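Local coordinates for exopolysaccharide biosynthesis protein (Pantoea stewartii subsp. stewartii DC283, PDB 6TGF) that modifies the bacterium's glycan biofilm, probably as a hydrolase, using a parallel beta-helix fold like that of bacteriophage tailspikes, at residues K45-I50 against P88-D93; P49-E54 against R180-G185; E54-M59 against D113-D118; D174-T179 against I188-W193; Q212-V217 against Y259-Q264. All coordinates share one frame; numbering follows the deposited sequence.

Overall arrangement
All five contacts lie in the N-terminal part of the chain. Contacts 1, 2 and 3 cluster around strand 48-51 and helix 53-57: the centre of contact 1 lies about 12 Å from that of contact 2 and about 16 Å from that of contact 3, and contacts 2 and 3 are about 12 Å apart, centre to centre. Contact 3 is nested inside the loop closed by contact 2, which ties the head-binding-like region to the loop following helix 173-176. Contact 4, centred about 13 Å from contact 2, lies at the mixed sheet that contains strand 187-190. It meets contact 5 through the Arg177-Asp213 salt bridge, and contact 5 reaches helix 252-265, which precedes the parallel beta-helix.

Contact 1. Residues K45-I50 against P88-D93; sequences KGDVPI and PVFLRD
Asp47 and Phe90 meet where a carboxylate oxygen reaches the rim of a ring: OD2 of Asp47 lies 3.8 Å from CE2 of Phe90, near the ring plane. The carboxylate and ring planes are 41° apart and the two side chains cross at about a right angle. An oxygen at this edge faces the weakly positive C-H rim, so the contact is probably mildly favourable. Phe90 CG stands beside the backbone N (chi1 -47°), which lets the far end of the ring lean across to Asp47. The second point of contact is looser. CG of Pro49 approaches NH1 of Arg92 at 4.2 Å, and the arginine gets there by running out extended from its strand before bending at chi3 (82°).

Strand 121-124 lies between the two strands, and its Ile123 packs against both Asp47 and Arg92. Backbone hydrogen bonds join Val48 to Ala124 on one side of that strand and Phe90 to Ile123 on the other, which sets the spacing across the sheet. Strands 48-51 and 89-92 are therefore next-but-one neighbours, running in the same sense, and their side chains touch over the intervening strand of a five-stranded antiparallel sheet in the head-binding-like region.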
# COMPACT_ATOMS: atom_id res chain seq x y z
N LYS B 45 63.65 30.60 -0.16
CA LYS B 45 62.23 30.92 -0.46
C LYS B 45 61.49 29.62 -0.80
O LYS B 45 62.04 28.82 -1.59
CB LYS B 45 62.15 31.91 -1.62
CG LYS B 45 60.85 32.70 -1.72
CD LYS B 45 60.69 33.77 -0.66
CE LYS B 45 59.98 35.01 -1.16
NZ LYS B 45 58.68 34.68 -1.82
N GLY B 46 60.31 29.41 -0.21
CA GLY B 46 59.44 28.24 -0.48
C GLY B 46 59.67 27.10 0.49
O GLY B 46 58.87 26.14 0.46
N ASP B 47 60.72 27.17 1.32
CA ASP B 47 61.00 26.16 2.38
C ASP B 47 59.92 26.27 3.46
O ASP B 47 59.50 27.40 3.76
CB ASP B 47 62.41 26.32 2.96
CG ASP B 47 63.51 25.73 2.09
OD1 ASP B 47 63.24 25.43 0.91
OD2 ASP B 47 64.64 25.57 2.60
N VAL B 48 59.49 25.12 4.01
CA VAL B 48 58.36 25.01 4.99
C VAL B 48 58.75 24.02 6.08
O VAL B 48 59.71 23.27 5.92
CB VAL B 48 57.06 24.57 4.29
CG1 VAL B 48 56.63 25.55 3.21
CG2 VAL B 48 57.16 23.16 3.72
N PRO B 49 58.02 23.99 7.22
CA PRO B 49 58.14 22.90 8.18
C PRO B 49 57.65 21.58 7.56
O PRO B 49 56.46 21.46 7.33
CB PRO B 49 57.25 23.33 9.36
CG PRO B 49 57.06 24.82 9.17
CD PRO B 49 57.08 25.03 7.68
N ILE B 50 58.57 20.65 7.28
CA ILE B 50 58.28 19.33 6.64
C ILE B 50 57.99 18.29 7.73
O ILE B 50 57.28 17.32 7.42
CB ILE B 50 59.41 18.88 5.69
CG1 ILE B 50 60.74 18.66 6.40
CG2 ILE B 50 59.55 19.86 4.53
CD1 ILE B 50 61.68 17.72 5.67
N PRO B 88 69.81 21.38 2.13
CA PRO B 88 69.87 22.00 3.46
C PRO B 88 68.58 21.79 4.26
O PRO B 88 67.50 22.00 3.72
CB PRO B 88 70.11 23.49 3.18
CG PRO B 88 69.69 23.69 1.73
CD PRO B 88 69.92 22.36 1.05
N VAL B 89 68.72 21.34 5.51
CA VAL B 89 67.63 21.17 6.52
C VAL B 89 67.97 22.06 7.72
O VAL B 89 69.12 22.01 8.18
CB VAL B 89 67.46 19.70 6.94
CG1 VAL B 89 66.25 19.50 7.84
CG2 VAL B 89 67.39 18.77 5.75
N PHE B 90 66.99 22.83 8.20
CA PHE B 90 67.14 23.78 9.34
C PHE B 90 66.26 23.31 10.51
O PHE B 90 65.05 23.10 10.30
CB PHE B 90 66.80 25.20 8.90
CG PHE B 90 67.45 25.60 7.60
CD1 PHE B 90 68.77 26.01 7.57
CD2 PHE B 90 66.75 25.56 6.41
CE1 PHE B 90 69.38 26.37 6.37
CE2 PHE B 90 67.35 25.92 5.21
CZ PHE B 90 68.66 26.33 5.20
N LEU B 91 66.87 23.14 11.69
CA LEU B 91 66.16 22.83 12.96
C LEU B 91 65.73 24.14 13.60
O LEU B 91 66.61 24.95 13.94
CB LEU B 91 67.08 22.03 13.89
CG LEU B 91 66.53 21.75 15.28
CD1 LEU B 91 65.30 20.85 15.22
CD2 LEU B 91 67.59 21.13 16.18
N ARG B 92 64.41 24.34 13.75
CA ARG B 92 63.81 25.47 14.51
C ARG B 92 63.63 25.03 15.97
O ARG B 92 63.10 23.93 16.18
CB ARG B 92 62.47 25.88 13.89
CG ARG B 92 61.74 26.97 14.64
CD ARG B 92 60.40 27.28 14.00
NE ARG B 92 59.37 26.34 14.39
CZ ARG B 92 58.20 26.19 13.77
NH1 ARG B 92 57.91 26.92 12.70
NH2 ARG B 92 57.33 25.30 14.21
N ASP B 93 64.05 25.87 16.92
CA ASP B 93 63.99 25.57 18.38
C ASP B 93 62.77 26.26 19.00
O ASP B 93 62.03 26.94 18.26
CB ASP B 93 65.31 25.94 19.08
CG ASP B 93 65.61 27.43 19.17
OD1 ASP B 93 64.71 28.24 18.89
OD2 ASP B 93 66.76 27.76 19.53

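Contact 2. Residues P49-E54 against R180-G185; sequences PILTPE and RPLFEG
The backbone of Ile50 and Leu51 runs past Arg180, with the CA atoms of Leu51 and Arg180 6.9 Å apart, where the edge strand turns a corner. Arg180 lays its aliphatic chain over this corner: its CD is 3.3 Å from Ile50 O and 3.5 Å from Pro49 O. With CG anti to the backbone N (chi1 173°) the chain first extends, then bends at chi3 and carries the guanidinium past Pro49 and Ile50. Beside it, the methyl CD2 of Leu51 meets CD2 of Leu182 at 3.6 Å, the two leucines crossing at about a right angle.

Polar links go through water. One water donates to Thr52 OG1 and accepts from Arg180 N at 2.7 Å, while the threonine hydroxyl donates in turn to the anti lone pair of Glu54 OE1 (2.9 Å). A second water lies 2.7 Å from Ile50 O and 2.9 Å from Pro181 O, with more acceptors around it than it has protons. Asn55 adds a direct bond from its ND2 to Arg180 O.

Ile50 and Leu51 both face Leu122, a classic beta bulge, and the loop between helix 173-176 and strand 187-190 packs against this bulged edge strand.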
# COMPACT_ATOMS: atom_id res chain seq x y z
N PRO B 49 58.02 23.99 7.22
CA PRO B 49 58.14 22.90 8.18
C PRO B 49 57.65 21.58 7.56
O PRO B 49 56.46 21.46 7.33
CB PRO B 49 57.25 23.33 9.36
CG PRO B 49 57.06 24.82 9.17
CD PRO B 49 57.08 25.03 7.68
N ILE B 50 58.57 20.65 7.28
CA ILE B 50 58.28 19.33 6.64
C ILE B 50 57.99 18.29 7.73
O ILE B 50 57.28 17.32 7.42
CB ILE B 50 59.41 18.88 5.69
CG1 ILE B 50 60.74 18.66 6.40
CG2 ILE B 50 59.55 19.86 4.53
CD1 ILE B 50 61.68 17.72 5.67
N LEU B 51 58.54 18.48 8.93
CA LEU B 51 58.34 17.58 10.10
C LEU B 51 58.22 18.42 11.38
O LEU B 51 59.08 19.31 11.59
CB LEU B 51 59.51 16.60 10.19
CG LEU B 51 59.69 15.67 8.99
CD1 LEU B 51 61.02 14.94 9.07
CD2 LEU B 51 58.54 14.67 8.90
N THR B 52 57.20 18.14 12.20
CA THR B 52 56.86 18.87 13.45
C THR B 52 56.69 17.84 14.57
O THR B 52 56.77 16.64 14.31
CB THR B 52 55.60 19.73 13.23
OG1 THR B 52 54.51 18.85 12.98
CG2 THR B 52 55.75 20.70 12.09
N PRO B 53 56.46 18.25 15.84
CA PRO B 53 56.23 17.30 16.93
C PRO B 53 55.08 16.33 16.63
O PRO B 53 55.15 15.19 17.05
CB PRO B 53 55.90 18.20 18.13
CG PRO B 53 56.58 19.51 17.81
CD PRO B 53 56.43 19.65 16.31
N GLU B 54 54.06 16.81 15.91
CA GLU B 54 52.86 16.03 15.48
C GLU B 54 53.29 14.78 14.71
O GLU B 54 52.57 13.77 14.79
CB GLU B 54 51.93 16.89 14.62
CG GLU B 54 51.08 17.87 15.42
CD GLU B 54 51.77 19.17 15.80
OE1 GLU B 54 52.69 19.59 15.08
OE2 GLU B 54 51.37 19.77 16.82
N ARG B 180 51.47 17.09 9.23
CA ARG B 180 51.89 17.01 7.81
C ARG B 180 52.18 15.55 7.48
O ARG B 180 52.88 14.88 8.23
CB ARG B 180 53.13 17.89 7.55
CG ARG B 180 53.73 17.73 6.16
CD ARG B 180 54.80 18.76 5.87
NE ARG B 180 54.31 19.84 5.03
CZ ARG B 180 54.59 20.01 3.74
NH1 ARG B 180 55.38 19.17 3.09
NH2 ARG B 180 54.08 21.04 3.08
N PRO B 181 51.64 15.00 6.36
CA PRO B 181 52.00 13.66 5.91
C PRO B 181 53.51 13.53 5.65
O PRO B 181 54.11 14.51 5.24
CB PRO B 181 51.22 13.47 4.60
CG PRO B 181 50.09 14.48 4.67
CD PRO B 181 50.63 15.63 5.50
N LEU B 182 54.08 12.35 5.90
CA LEU B 182 55.50 12.03 5.63
C LEU B 182 55.76 12.11 4.12
O LEU B 182 56.81 12.66 3.72
CB LEU B 182 55.84 10.63 6.16
CG LEU B 182 56.03 10.53 7.67
CD1 LEU B 182 56.28 9.08 8.08
CD2 LEU B 182 57.17 11.41 8.15
N PHE B 183 54.82 11.59 3.32
CA PHE B 183 54.89 11.53 1.84
C PHE B 183 53.48 11.44 1.25
O PHE B 183 52.52 11.19 2.00
CB PHE B 183 55.75 10.33 1.41
CG PHE B 183 55.39 9.03 2.07
CD1 PHE B 183 54.36 8.24 1.58
CD2 PHE B 183 56.08 8.59 3.19
CE1 PHE B 183 54.03 7.04 2.19
CE2 PHE B 183 55.74 7.39 3.80
CZ PHE B 183 54.72 6.62 3.30
N GLU B 184 53.38 11.63 -0.07
CA GLU B 184 52.11 11.52 -0.85
C GLU B 184 51.62 10.07 -0.79
O GLU B 184 52.35 9.17 -1.27
CB GLU B 184 52.35 11.96 -2.30
CG GLU B 184 51.09 11.97 -3.16
CD GLU B 184 50.07 13.04 -2.81
OE1 GLU B 184 50.49 14.16 -2.47
OE2 GLU B 184 48.87 12.76 -2.90
N GLY B 185 50.44 9.85 -0.20
CA GLY B 185 49.80 8.52 -0.09
C GLY B 185 50.07 7.86 1.26
O GLY B 185 49.65 6.70 1.43
O HOH W 1 56.87 15.28 5.67
O HOH W 2 53.35 18.38 10.69

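Contact 3. Residues E54-M59 against D113-D118; sequences ENVYAM and DQFVKD. With EDO (1,2-ethanediol), chain X; EDO (1,2-ethanediol), chain C.
Two aromatic rings, Tyr57 and Phe115, flank the valines that join these helices. Phe115 is approached obliquely by CG2 of Val56, 3.8 Å from its CD2, while C1 of a 1,2-ethanediol molecule, probably from the crystallisation liquor, lies at its edge near the ring plane. The Tyr57 ring is met obliquely by CG1 of Val116, 3.5 Å from the tyrosine CZ, and it also packs edge-to-face with Trp64.

Val116 is the wedge of the contact. One branch, CG1, goes to the tyrosine; the other, CG2, turns to Val56, whose CG1 it meets at 3.7 Å. Each valine has its CG1 anti to the backbone N, with chi1 179° in Val56 and 167° in Val116, and the CA atoms of the two are 7.4 Å apart. Their branches cross obliquely; the contacts here are mainly between carbon atoms, with the tyrosine hydroxyl also against Val116 CG1.

The acidic groups of helix 109-117 and the residue after it bond outside the valine contact. Asp113 OD1 accepts from O1 of a second ethanediol (3.2 Å) and from Trp64 NE1, and Asp118 OD2 accepts from O1 of the ethanediol beside Phe115 (2.7 Å).

Helix 61-66 covers the pair from the side of Trp64, which touches both Val56 and Val116. Phe112, one turn before Val116, also packs on Val56. Phe115 in addition reaches Leu91 of strand 89-92, so helices 53-57 and 109-117 lie close together beside the five-stranded antiparallel sheet.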
# COMPACT_ATOMS: atom_id res chain seq x y z
N GLU B 54 54.06 16.81 15.91
CA GLU B 54 52.86 16.03 15.48
C GLU B 54 53.29 14.78 14.71
O GLU B 54 52.57 13.77 14.79
CB GLU B 54 51.93 16.89 14.62
CG GLU B 54 51.08 17.87 15.42
CD GLU B 54 51.77 19.17 15.80
OE1 GLU B 54 52.69 19.59 15.08
OE2 GLU B 54 51.37 19.77 16.82
N ASN B 55 54.41 14.84 13.98
CA ASN B 55 54.97 13.71 13.18
C ASN B 55 55.54 12.64 14.13
O ASN B 55 55.52 11.46 13.74
CB ASN B 55 56.02 14.17 12.17
CG ASN B 55 55.41 14.95 11.02
OD1 ASN B 55 55.47 16.18 10.99
ND2 ASN B 55 54.82 14.24 10.08
N VAL B 56 56.04 13.04 15.30
CA VAL B 56 56.59 12.12 16.35
C VAL B 56 55.41 11.45 17.07
O VAL B 56 55.44 10.22 17.22
CB VAL B 56 57.50 12.87 17.34
CG1 VAL B 56 58.04 11.95 18.43
CG2 VAL B 56 58.64 13.58 16.64
N TYR B 57 54.42 12.24 17.49
CA TYR B 57 53.16 11.78 18.13
C TYR B 57 52.40 10.85 17.17
O TYR B 57 51.73 9.92 17.66
CB TYR B 57 52.27 12.97 18.52
CG TYR B 57 52.76 13.77 19.71
CD1 TYR B 57 52.75 13.23 20.99
CD2 TYR B 57 53.20 15.07 19.56
CE1 TYR B 57 53.19 13.96 22.08
CE2 TYR B 57 53.63 15.82 20.65
CZ TYR B 57 53.63 15.26 21.91
OH TYR B 57 54.05 15.99 22.99
N ALA B 58 52.50 11.10 15.86
CA ALA B 58 51.76 10.37 14.80
C ALA B 58 52.37 8.98 14.55
O ALA B 58 51.67 8.16 13.96
CB ALA B 58 51.73 11.18 13.52
N MET B 59 53.62 8.74 14.97
CA MET B 59 54.29 7.41 14.83
C MET B 59 53.67 6.45 15.83
O MET B 59 53.10 6.88 16.83
CB MET B 59 55.80 7.48 15.09
CG MET B 59 56.50 8.64 14.39
SD MET B 59 58.30 8.61 14.61
CE MET B 59 58.44 8.76 16.39
N ASP B 113 62.38 13.03 22.09
CA ASP B 113 61.91 13.74 23.31
C ASP B 113 62.30 15.22 23.21
O ASP B 113 61.40 16.06 23.38
CB ASP B 113 62.47 13.08 24.58
CG ASP B 113 61.91 11.69 24.85
OD1 ASP B 113 60.76 11.42 24.44
OD2 ASP B 113 62.63 10.88 25.47
N GLN B 114 63.57 15.51 22.93
CA GLN B 114 64.12 16.89 22.82
C GLN B 114 63.33 17.67 21.76
O GLN B 114 62.96 18.83 22.04
CB GLN B 114 65.61 16.85 22.46
CG GLN B 114 66.35 18.15 22.74
CD GLN B 114 66.48 18.44 24.22
OE1 GLN B 114 66.45 17.55 25.06
NE2 GLN B 114 66.64 19.71 24.54
N PHE B 115 63.09 17.05 20.60
CA PHE B 115 62.37 17.64 19.44
C PHE B 115 60.96 18.07 19.87
O PHE B 115 60.57 19.22 19.60
CB PHE B 115 62.31 16.63 18.28
CG PHE B 115 61.79 17.17 16.98
CD1 PHE B 115 62.58 18.00 16.19
CD2 PHE B 115 60.53 16.84 16.52
CE1 PHE B 115 62.11 18.50 14.99
CE2 PHE B 115 60.06 17.33 15.31
CZ PHE B 115 60.85 18.16 14.55
N VAL B 116 60.24 17.17 20.54
CA VAL B 116 58.86 17.40 21.06
C VAL B 116 58.92 18.43 22.20
O VAL B 116 58.10 19.37 22.17
CB VAL B 116 58.22 16.07 21.53
CG1 VAL B 116 56.95 16.30 22.34
CG2 VAL B 116 57.93 15.15 20.35
N LYS B 117 59.85 18.25 23.14
CA LYS B 117 60.03 19.12 24.34
C LYS B 117 60.25 20.57 23.91
O LYS B 117 59.69 21.48 24.57
CB LYS B 117 61.21 18.64 25.20
CG LYS B 117 60.94 18.62 26.69
CD LYS B 117 62.14 18.22 27.53
CE LYS B 117 62.62 16.81 27.28
NZ LYS B 117 63.47 16.32 28.39
N ASP B 118 61.04 20.78 22.85
CA ASP B 118 61.44 22.11 22.32
C ASP B 118 60.38 22.64 21.35
O ASP B 118 60.60 23.74 20.80
CB ASP B 118 62.80 22.05 21.63
CG ASP B 118 63.96 21.78 22.57
OD1 ASP B 118 63.77 21.93 23.79
OD2 ASP B 118 65.05 21.42 22.08
C1 EDO X . 65.68 19.33 19.08
O1 EDO X . 65.69 20.67 19.54
C2 EDO X . 67.02 18.69 19.10
O2 EDO X . 67.11 17.52 18.32
C1 EDO C . 58.40 8.37 25.29
O1 EDO C . 58.25 9.74 25.59
C2 EDO C . 57.12 7.62 25.32
O2 EDO C . 56.15 8.11 24.41

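Contact 4. Residues D174-T179 against I188-W193; sequences DDLRKT and IKLKSW. With EDO (1,2-ethanediol), chain D.
Leu176 of helix 173-176 packs on Ile188 and Leu190 of strand 187-190, so this is the helix-to-second-strand contact of a beta-alpha-beta unit begun by strand 168-170. CD1 of Leu176 meets CG2 of Ile188 at 3.9 Å, the two side chains sliding past each other in opposite directions. Its other branch, CD2, reaches CD2 of Leu190 at 4.3 Å. With CG anti to the backbone N (chi1 -174°), the isobutyl group is carried toward the strand, and its two methyls reach different residues.

A type I turn runs from Leu176 to Thr179. There Asp175 O accepts from Lys178 N and Thr179 OG1 (2.7 Å), which come from opposite faces of its carbonyl plane.

NH2 of Arg177 stands obliquely 4.2 Å from CZ2 of Trp193, but the arginine's charge is met by Asp213 through a salt bridge and the indole NE1 bonds Gln215 O. The direct contact is mainly apolar, with a water bridging Asp174 N (weakly) and Trp193 O, and the polar ends of Arg177 and Trp193 are taken up by the neighbouring loop.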
# COMPACT_ATOMS: atom_id res chain seq x y z
N ASP B 174 41.52 17.92 14.92
CA ASP B 174 42.34 19.06 15.42
C ASP B 174 43.83 18.71 15.26
O ASP B 174 44.57 19.54 14.70
CB ASP B 174 42.01 19.39 16.88
CG ASP B 174 40.69 20.11 17.08
OD1 ASP B 174 40.03 20.45 16.08
OD2 ASP B 174 40.32 20.32 18.26
N ASP B 175 44.22 17.51 15.70
CA ASP B 175 45.61 17.00 15.63
C ASP B 175 45.94 16.57 14.19
O ASP B 175 47.10 16.75 13.78
CB ASP B 175 45.83 15.86 16.63
CG ASP B 175 45.82 16.32 18.08
OD1 ASP B 175 46.65 17.18 18.43
OD2 ASP B 175 44.96 15.82 18.84
N LEU B 176 44.95 16.04 13.46
CA LEU B 176 45.10 15.59 12.05
C LEU B 176 45.43 16.79 11.15
O LEU B 176 46.30 16.64 10.27
CB LEU B 176 43.82 14.89 11.58
CG LEU B 176 43.88 14.26 10.19
CD1 LEU B 176 44.86 13.10 10.16
CD2 LEU B 176 42.50 13.80 9.75
N ARG B 177 44.77 17.93 11.36
CA ARG B 177 44.95 19.17 10.57
C ARG B 177 46.32 19.80 10.85
O ARG B 177 46.72 20.68 10.07
CB ARG B 177 43.83 20.17 10.88
CG ARG B 177 42.49 19.83 10.25
CD ARG B 177 41.36 20.59 10.90
NE ARG B 177 40.07 20.36 10.25
CZ ARG B 177 38.89 20.70 10.77
NH1 ARG B 177 38.81 21.28 11.96
NH2 ARG B 177 37.78 20.45 10.09
N LYS B 178 46.99 19.37 11.92
CA LYS B 178 48.32 19.89 12.36
C LYS B 178 49.44 18.92 11.98
O LYS B 178 50.62 19.31 12.09
CB LYS B 178 48.31 20.14 13.87
CG LYS B 178 47.53 21.37 14.31
CD LYS B 178 47.23 21.41 15.79
CE LYS B 178 46.84 22.78 16.28
NZ LYS B 178 46.62 22.81 17.74
N THR B 179 49.10 17.70 11.55
CA THR B 179 50.07 16.62 11.20
C THR B 179 50.31 16.62 9.69
O THR B 179 49.41 16.16 8.96
CB THR B 179 49.57 15.25 11.67
OG1 THR B 179 49.31 15.32 13.07
CG2 THR B 179 50.55 14.14 11.38
N ILE B 188 47.30 6.99 7.62
CA ILE B 188 47.17 7.30 9.08
C ILE B 188 45.80 6.79 9.55
O ILE B 188 44.91 6.60 8.69
CB ILE B 188 47.37 8.81 9.33
CG1 ILE B 188 47.95 9.09 10.72
CG2 ILE B 188 46.10 9.60 9.09
CD1 ILE B 188 49.38 8.64 10.89
N LYS B 189 45.66 6.56 10.85
CA LYS B 189 44.43 6.01 11.48
C LYS B 189 43.91 7.02 12.51
O LYS B 189 44.57 7.20 13.54
CB LYS B 189 44.77 4.65 12.10
CG LYS B 189 43.61 3.67 12.20
CD LYS B 189 42.82 3.81 13.48
CE LYS B 189 41.47 3.13 13.40
NZ LYS B 189 41.61 1.69 13.06
N LEU B 190 42.79 7.68 12.21
CA LEU B 190 42.13 8.64 13.13
C LEU B 190 41.23 7.86 14.10
O LEU B 190 40.26 7.23 13.62
CB LEU B 190 41.32 9.67 12.32
CG LEU B 190 40.61 10.75 13.14
CD1 LEU B 190 41.60 11.63 13.88
CD2 LEU B 190 39.71 11.60 12.25
N LYS B 191 41.54 7.89 15.40
CA LYS B 191 40.80 7.18 16.47
C LYS B 191 39.35 7.66 16.48
O LYS B 191 38.44 6.81 16.56
CB LYS B 191 41.46 7.40 17.83
CG LYS B 191 40.83 6.64 18.99
CD LYS B 191 41.17 7.21 20.35
CE LYS B 191 40.03 7.11 21.35
NZ LYS B 191 38.97 8.10 21.06
N SER B 192 39.14 8.98 16.42
CA SER B 192 37.80 9.62 16.39
C SER B 192 37.91 11.07 15.90
O SER B 192 39.04 11.60 15.87
CB SER B 192 37.14 9.55 17.75
OG SER B 192 36.97 10.84 18.31
N TRP B 193 36.78 11.66 15.52
CA TRP B 193 36.67 13.08 15.09
C TRP B 193 37.08 13.99 16.26
O TRP B 193 38.06 14.74 16.11
CB TRP B 193 35.25 13.39 14.60
CG TRP B 193 35.18 14.49 13.57
CD1 TRP B 193 34.94 14.34 12.24
CD2 TRP B 193 35.33 15.90 13.80
NE1 TRP B 193 34.94 15.55 11.61
CE2 TRP B 193 35.17 16.53 12.54
CE3 TRP B 193 35.58 16.69 14.93
CZ2 TRP B 193 35.26 17.92 12.39
CZ3 TRP B 193 35.66 18.06 14.77
CH2 TRP B 193 35.51 18.66 13.52
C1 EDO D . 37.06 18.91 20.18
O1 EDO D . 37.47 19.44 18.94
C2 EDO D . 36.11 19.79 20.92
O2 EDO D . 35.32 20.61 20.08
O HOH W 3 38.83 17.63 16.85

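Contact 5. Residues Q212-V217 against Y259-Q264; sequences QDDQGV and YQWSQQ
Apolar contact dominates between Val217 and Trp261. The methyl CG2 of Val217 sits 3.3 Å above the indole plane, offset toward the rim, and approaches NE1 at 3.4 Å and CE2 at 3.7 Å. The two side chains cross at about a right angle, and CG of Trp261 lies anti to its backbone N (chi1 167°), which swings the indole from the helix toward the loop.

A polar group also touches the indole. OD2 of Asp214 comes within 3.5 Å of CD1 of Trp261, the carboxylate turned 78° from the ring and the side chains lying side by side. Loop 212-217 belongs to the link between strands 202-207 and 218-221 of the mixed sheet, whereas residues 259-264 lie in helix 252-265, ahead of the first strands of the parallel beta-helix; this contact joins the two. Phe241 and Leu236 pack on the same tryptophan.

The hydrogen bonds of the Asp214 carboxylate are made to the backbone of its own loop and to Ile218 N just after it. Its OD1 accepts from Gly216 N at 3.2 Å, nearly in line with its C-O bond, and from Val217 N at 2.8 Å on the syn side, forming an Asx turn with an Asx motif. Several donors on one oxygen fix the carboxylate's rotation and would be expected to favour its charged form.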
# COMPACT_ATOMS: atom_id res chain seq x y z
N GLN B 212 40.18 21.72 -0.38
CA GLN B 212 39.44 22.49 0.66
C GLN B 212 38.90 21.52 1.72
O GLN B 212 38.36 20.46 1.33
CB GLN B 212 38.31 23.31 0.03
CG GLN B 212 38.69 24.78 -0.18
CD GLN B 212 37.86 25.46 -1.25
OE1 GLN B 212 37.44 24.85 -2.23
NE2 GLN B 212 37.64 26.75 -1.06
N ASP B 213 39.05 21.88 3.00
CA ASP B 213 38.49 21.15 4.16
C ASP B 213 36.97 21.14 4.05
O ASP B 213 36.38 22.24 3.97
CB ASP B 213 38.95 21.79 5.48
CG ASP B 213 38.68 20.95 6.72
OD1 ASP B 213 37.51 20.56 6.93
OD2 ASP B 213 39.64 20.70 7.47
N ASP B 214 36.35 19.95 4.03
CA ASP B 214 34.87 19.77 3.99
C ASP B 214 34.38 19.22 5.34
O ASP B 214 33.17 18.89 5.43
CB ASP B 214 34.44 18.90 2.81
CG ASP B 214 35.03 17.49 2.80
OD1 ASP B 214 35.28 16.95 3.89
OD2 ASP B 214 35.23 16.96 1.69
N GLN B 215 35.27 19.12 6.33
CA GLN B 215 34.96 18.82 7.76
C GLN B 215 34.47 17.38 7.95
O GLN B 215 33.94 17.10 9.05
CB GLN B 215 33.92 19.81 8.30
CG GLN B 215 34.53 21.09 8.86
CD GLN B 215 33.49 21.97 9.52
OE1 GLN B 215 33.51 22.18 10.73
NE2 GLN B 215 32.57 22.49 8.72
N GLY B 216 34.66 16.50 6.97
CA GLY B 216 34.12 15.12 7.00
C GLY B 216 34.99 14.13 6.25
O GLY B 216 35.39 13.11 6.85
N VAL B 217 35.25 14.39 4.97
CA VAL B 217 36.02 13.49 4.06
C VAL B 217 37.43 14.07 3.84
O VAL B 217 38.39 13.27 3.80
CB VAL B 217 35.27 13.29 2.73
CG1 VAL B 217 36.03 12.38 1.77
CG2 VAL B 217 33.86 12.75 2.97
N TYR B 259 25.90 18.22 4.21
CA TYR B 259 24.98 18.69 3.14
C TYR B 259 25.80 19.26 1.98
O TYR B 259 25.65 18.78 0.84
CB TYR B 259 23.99 19.75 3.63
CG TYR B 259 23.01 20.17 2.57
CD1 TYR B 259 22.17 19.23 1.99
CD2 TYR B 259 22.96 21.47 2.09
CE1 TYR B 259 21.27 19.58 1.00
CE2 TYR B 259 22.06 21.84 1.10
CZ TYR B 259 21.22 20.89 0.55
OH TYR B 259 20.32 21.21 -0.42
N GLN B 260 26.63 20.26 2.27
CA GLN B 260 27.43 20.99 1.25
C GLN B 260 28.38 20.01 0.55
O GLN B 260 28.57 20.16 -0.67
CB GLN B 260 28.21 22.15 1.89
CG GLN B 260 28.52 23.27 0.90
CD GLN B 260 29.80 23.99 1.23
OE1 GLN B 260 30.86 23.39 1.39
NE2 GLN B 260 29.72 25.31 1.31
N TRP B 261 28.93 19.04 1.29
CA TRP B 261 29.77 17.94 0.73
C TRP B 261 28.97 17.16 -0.31
O TRP B 261 29.46 17.02 -1.45
CB TRP B 261 30.29 17.01 1.84
CG TRP B 261 30.87 15.74 1.30
CD1 TRP B 261 32.12 15.56 0.78
CD2 TRP B 261 30.22 14.46 1.20
NE1 TRP B 261 32.29 14.26 0.38
CE2 TRP B 261 31.14 13.56 0.62
CE3 TRP B 261 28.95 13.99 1.55
CZ2 TRP B 261 30.83 12.23 0.39
CZ3 TRP B 261 28.64 12.66 1.31
CH2 TRP B 261 29.57 11.80 0.74
N SER B 262 27.78 16.67 0.07
CA SER B 262 26.89 15.82 -0.77
C SER B 262 26.46 16.59 -2.03
O SER B 262 26.33 15.95 -3.09
CB SER B 262 25.70 15.35 0.01
OG SER B 262 24.79 16.42 0.25
N GLN B 263 26.23 17.90 -1.91
CA GLN B 263 25.85 18.80 -3.03
C GLN B 263 27.04 18.94 -4.00
O GLN B 263 26.85 18.70 -5.20
CB GLN B 263 25.41 20.17 -2.51
CG GLN B 263 24.10 20.14 -1.73
CD GLN B 263 22.91 19.75 -2.58
OE1 GLN B 263 22.84 20.08 -3.77
NE2 GLN B 263 21.96 19.06 -1.98
N GLN B 264 28.21 19.31 -3.48
CA GLN B 264 29.46 19.53 -4.26
C GLN B 264 29.92 18.21 -4.89
O GLN B 264 30.48 18.25 -6.01
CB GLN B 264 30.57 20.11 -3.38
CG GLN B 264 30.40 21.60 -3.10
CD GLN B 264 31.58 22.20 -2.37
OE1 GLN B 264 31.75 23.41 -2.32
NE2 GLN B 264 32.42 21.34 -1.80